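Long-range contact in LacI family sugar-binding transcriptional regulator (PDB 4RK0), which binds ribose in its periplasmic-binding-protein-like domain and probably regulates transcription as a DNA-binding factor of the LacI family: residues A230-Q235 / L260-I265. Numbering follows the deposited sequence.
With RIB (alpha-D-ribofuranose), chain E.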
ATOM      1  N   ALA A 230       4.247  11.223 -13.400  1.00 23.18           N
ATOM      2  CA  ALA A 230       5.055  10.484 -12.467  1.00 24.21           C
ATOM      3  C   ALA A 230       5.777  11.391 -11.466  1.00 26.61           C
ATOM      4  O   ALA A 230       6.501  12.296 -11.851  1.00 28.56           O
ATOM      5  CB  ALA A 230       6.108   9.630 -13.192  1.00 28.48           C
ATOM      6  N   GLN A 231       5.578  11.101 -10.190  1.00 24.79           N
ATOM      7  CA  GLN A 231       6.395  11.654  -9.106  1.00 33.01           C
ATOM      8  C   GLN A 231       7.466  10.651  -8.731  1.00 32.23           C
ATOM      9  O   GLN A 231       7.175   9.480  -8.657  1.00 28.77           O
ATOM     10  CB  GLN A 231       5.570  11.882  -7.836  1.00 27.87           C
ATOM     11  CG  GLN A 231       4.485  12.947  -7.952  1.00 24.26           C
ATOM     12  CD  GLN A 231       4.052  13.415  -6.588  1.00 28.52           C
ATOM     13  OE1 GLN A 231       4.855  13.997  -5.842  1.00 31.74           O
ATOM     14  NE2 GLN A 231       2.805  13.122  -6.217  1.00 26.35           N
ATOM     15  N   PRO A 232       8.692  11.124  -8.437  1.00 26.90           N
ATOM     16  CA  PRO A 232       9.792  10.249  -8.065  1.00 31.65           C
ATOM     17  C   PRO A 232       9.780   9.958  -6.587  1.00 30.64           C
ATOM     18  O   PRO A 232      10.622  10.467  -5.845  1.00 33.42           O
ATOM     19  CB  PRO A 232      11.036  11.055  -8.492  1.00 35.34           C
ATOM     20  CG  PRO A 232      10.613  12.488  -8.368  1.00 32.33           C
ATOM     21  CD  PRO A 232       9.145  12.498  -8.740  1.00 34.36           C
ATOM     22  N   VAL A 233       8.813   9.150  -6.171  1.00 27.97           N
ATOM     23  CA  VAL A 233       8.463   9.018  -4.756  1.00 25.50           C
ATOM     24  C   VAL A 233       9.467   8.263  -3.952  1.00 25.56           C
ATOM     25  O   VAL A 233       9.735   8.638  -2.807  1.00 28.21           O
ATOM     26  CB  VAL A 233       7.010   8.466  -4.472  1.00 26.34           C
ATOM     27  CG1 VAL A 233       6.773   7.060  -5.035  1.00 32.00           C
ATOM     28  CG2 VAL A 233       6.703   8.528  -2.992  1.00 30.78           C
ATOM     29  N   PHE A 234      10.057   7.219  -4.533  1.00 22.21           N
ATOM     30  CA  PHE A 234      11.117   6.473  -3.831  1.00 23.38           C
ATOM     31  C   PHE A 234      12.252   7.424  -3.561  1.00 30.76           C
ATOM     32  O   PHE A 234      12.745   7.523  -2.425  1.00 28.99           O
ATOM     33  CB  PHE A 234      11.633   5.288  -4.674  1.00 29.87           C
ATOM     34  CG  PHE A 234      12.545   4.399  -3.928  1.00 25.37           C
ATOM     35  CD1 PHE A 234      12.037   3.569  -2.973  1.00 24.23           C
ATOM     36  CD2 PHE A 234      13.910   4.450  -4.103  1.00 27.89           C
ATOM     37  CE1 PHE A 234      12.866   2.725  -2.243  1.00 38.01           C
ATOM     38  CE2 PHE A 234      14.755   3.604  -3.387  1.00 28.28           C
ATOM     39  CZ  PHE A 234      14.233   2.742  -2.460  1.00 26.54           C
ATOM     40  N   GLN A 235      12.623   8.159  -4.606  1.00 25.39           N
ATOM     41  CA  GLN A 235      13.704   9.130  -4.516  1.00 32.56           C
ATOM     42  C   GLN A 235      13.364  10.287  -3.600  1.00 36.18           C
ATOM     43  O   GLN A 235      14.240  10.820  -2.942  1.00 34.00           O
ATOM     44  CB  GLN A 235      14.043   9.667  -5.893  1.00 34.92           C
ATOM     45  CG  GLN A 235      15.228  10.635  -5.903  1.00 45.73           C
ATOM     46  CD  GLN A 235      15.357  11.358  -7.226  1.00 59.41           C
ATOM     47  OE1 GLN A 235      14.739  10.985  -8.217  1.00 39.39           O
ATOM     48  NE2 GLN A 235      16.165  12.393  -7.246  1.00 46.73           N
ATOM     49  N   LEU A 260      12.058  18.180  -6.690  1.00 33.00           N
ATOM     50  CA  LEU A 260      12.315  17.101  -7.644  1.00 27.31           C
ATOM     51  C   LEU A 260      11.345  17.206  -8.819  1.00 29.12           C
ATOM     52  O   LEU A 260      10.142  17.569  -8.631  1.00 36.73           O
ATOM     53  CB  LEU A 260      12.210  15.729  -6.953  1.00 29.30           C
ATOM     54  CG  LEU A 260      13.095  15.470  -5.729  1.00 39.17           C
ATOM     55  CD1 LEU A 260      12.948  14.029  -5.270  1.00 43.52           C
ATOM     56  CD2 LEU A 260      14.557  15.767  -5.990  1.00 51.29           C
ATOM     57  N   PRO A 261      11.826  16.889 -10.032  1.00 38.52           N
ATOM     58  CA  PRO A 261      11.033  17.014 -11.237  1.00 28.27           C
ATOM     59  C   PRO A 261       9.997  15.886 -11.417  1.00 21.05           C
ATOM     60  O   PRO A 261      10.073  14.872 -10.759  1.00 27.49           O
ATOM     61  CB  PRO A 261      12.087  16.934 -12.344  1.00 40.47           C
ATOM     62  CG  PRO A 261      13.059  15.958 -11.794  1.00 45.26           C
ATOM     63  CD  PRO A 261      13.157  16.307 -10.329  1.00 42.63           C
ATOM     64  N   VAL A 262       9.019  16.145 -12.262  1.00 27.60           N
ATOM     65  CA  VAL A 262       7.992  15.155 -12.624  1.00 32.62           C
ATOM     66  C   VAL A 262       7.968  15.006 -14.149  1.00 34.83           C
ATOM     67  O   VAL A 262       8.487  15.866 -14.864  1.00 33.14           O
ATOM     68  CB  VAL A 262       6.587  15.561 -12.085  1.00 25.92           C
ATOM     69  CG1 VAL A 262       6.620  15.692 -10.578  1.00 29.72           C
ATOM     70  CG2 VAL A 262       6.043  16.820 -12.727  1.00 30.29           C
ATOM     71  N   GLN A 263       7.351  13.940 -14.663  1.00 29.63           N
ATOM     72  CA  GLN A 263       7.171  13.790 -16.124  1.00 23.49           C
ATOM     73  C   GLN A 263       5.899  13.036 -16.464  1.00 26.05           C
ATOM     74  O   GLN A 263       5.380  12.253 -15.632  1.00 33.48           O
ATOM     75  CB  GLN A 263       8.359  13.042 -16.704  1.00 40.41           C
ATOM     76  CG  GLN A 263       8.400  11.609 -16.277  1.00 41.16           C
ATOM     77  CD  GLN A 263       9.681  10.935 -16.710  1.00102.13           C
ATOM     78  OE1 GLN A 263      10.147  11.134 -17.829  1.00 60.21           O
ATOM     79  NE2 GLN A 263      10.257  10.135 -15.825  1.00 58.37           N
ATOM     80  N   LEU A 264       5.396  13.299 -17.656  1.00 24.64           N
ATOM     81  CA  LEU A 264       4.252  12.598 -18.222  1.00 26.10           C
ATOM     82  C   LEU A 264       4.639  11.185 -18.634  1.00 36.06           C
ATOM     83  O   LEU A 264       5.676  10.975 -19.256  1.00 29.37           O
ATOM     84  CB  LEU A 264       3.759  13.335 -19.444  1.00 27.30           C
ATOM     85  CG  LEU A 264       2.639  12.697 -20.243  1.00 36.17           C
ATOM     86  CD1 LEU A 264       1.389  12.593 -19.399  1.00 34.71           C
ATOM     87  CD2 LEU A 264       2.382  13.517 -21.509  1.00 40.86           C
ATOM     88  N   ILE A 265       3.808  10.235 -18.260  1.00 24.18           N
ATOM     89  CA  ILE A 265       3.934   8.836 -18.684  1.00 27.95           C
ATOM     90  C   ILE A 265       2.734   8.528 -19.492  1.00 28.97           C
ATOM     91  O   ILE A 265       1.654   8.416 -18.942  1.00 26.95           O
ATOM     92  CB  ILE A 265       3.950   7.856 -17.506  1.00 28.38           C
ATOM     93  CG1 ILE A 265       5.030   8.237 -16.496  1.00 35.06           C
ATOM     94  CG2 ILE A 265       4.214   6.427 -18.015  1.00 39.17           C
ATOM     95  CD1 ILE A 265       6.444   8.190 -17.024  1.00 40.94           C
TER
HETATM   96  O5  RIB E 401      -1.544  10.169  -4.216  1.00 29.42           O
HETATM   97  C5  RIB E 401      -1.478  10.701  -2.902  1.00 42.42           C
HETATM   98  C4  RIB E 401      -1.363  12.152  -3.082  1.00 60.23           C
HETATM   99  O4  RIB E 401      -1.421  12.910  -1.846  1.00 31.87           O
HETATM  100  C3  RIB E 401      -0.018  12.134  -3.781  1.00 24.60           C
HETATM  101  O3  RIB E 401      -0.324  12.686  -5.063  1.00 23.42           O
HETATM  102  C2  RIB E 401       0.832  12.939  -2.794  1.00 23.02           C
HETATM  103  O2  RIB E 401       1.589  13.931  -3.443  1.00 22.43           O
HETATM  104  C1  RIB E 401      -0.094  13.425  -1.665  1.00 43.37           C
HETATM  105  O1  RIB E 401       0.017  14.820  -1.440  1.00 33.90           O
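Ala230 and Gln263 form an antiparallel hydrogen-bonded pair where two strands pass between the lobes of a periplasmic-binding-protein-like fold. Ala230 N gives a nearly straight bond to Gln263 O, 2.7 Å long with 169° at the hydrogen. The return bond from Gln263 N to Ala230 O is weak at 3.4 Å. That same carbonyl oxygen also receives a CA-H contact from Val262. Ala230 CB lies 3.7 Å from Ile265 CG1. Beyond Gln231 and Val262 the backbones part, and the contact passes to side chains. Pro232 sits at the N-cap position of helix 233-249 and is the centre of an inverse gamma turn. Its ring turns toward 260-265, with CG 3.9 Å from Leu260 CB and CD 3.3 Å from Pro261 O. The Leu260 side chain crosses that of Gln235, in the first turn of the helix, at a slant. Its two methyls meet the amide end of Gln235, which is extended, with CG anti to the backbone N (chi1 -177°). Gln231 leaves the contact on the other side, and its side chain carries it into the ribose pocket. Thr107 OG1 is hydrogen-bonded to Gln231 OE1, and Asp214 OD1 to Gln231 NE2, which would fix the amide's rotation. Gln231 NE2 also donates to ribose O2 at 3.1 Å, almost straight at 174°.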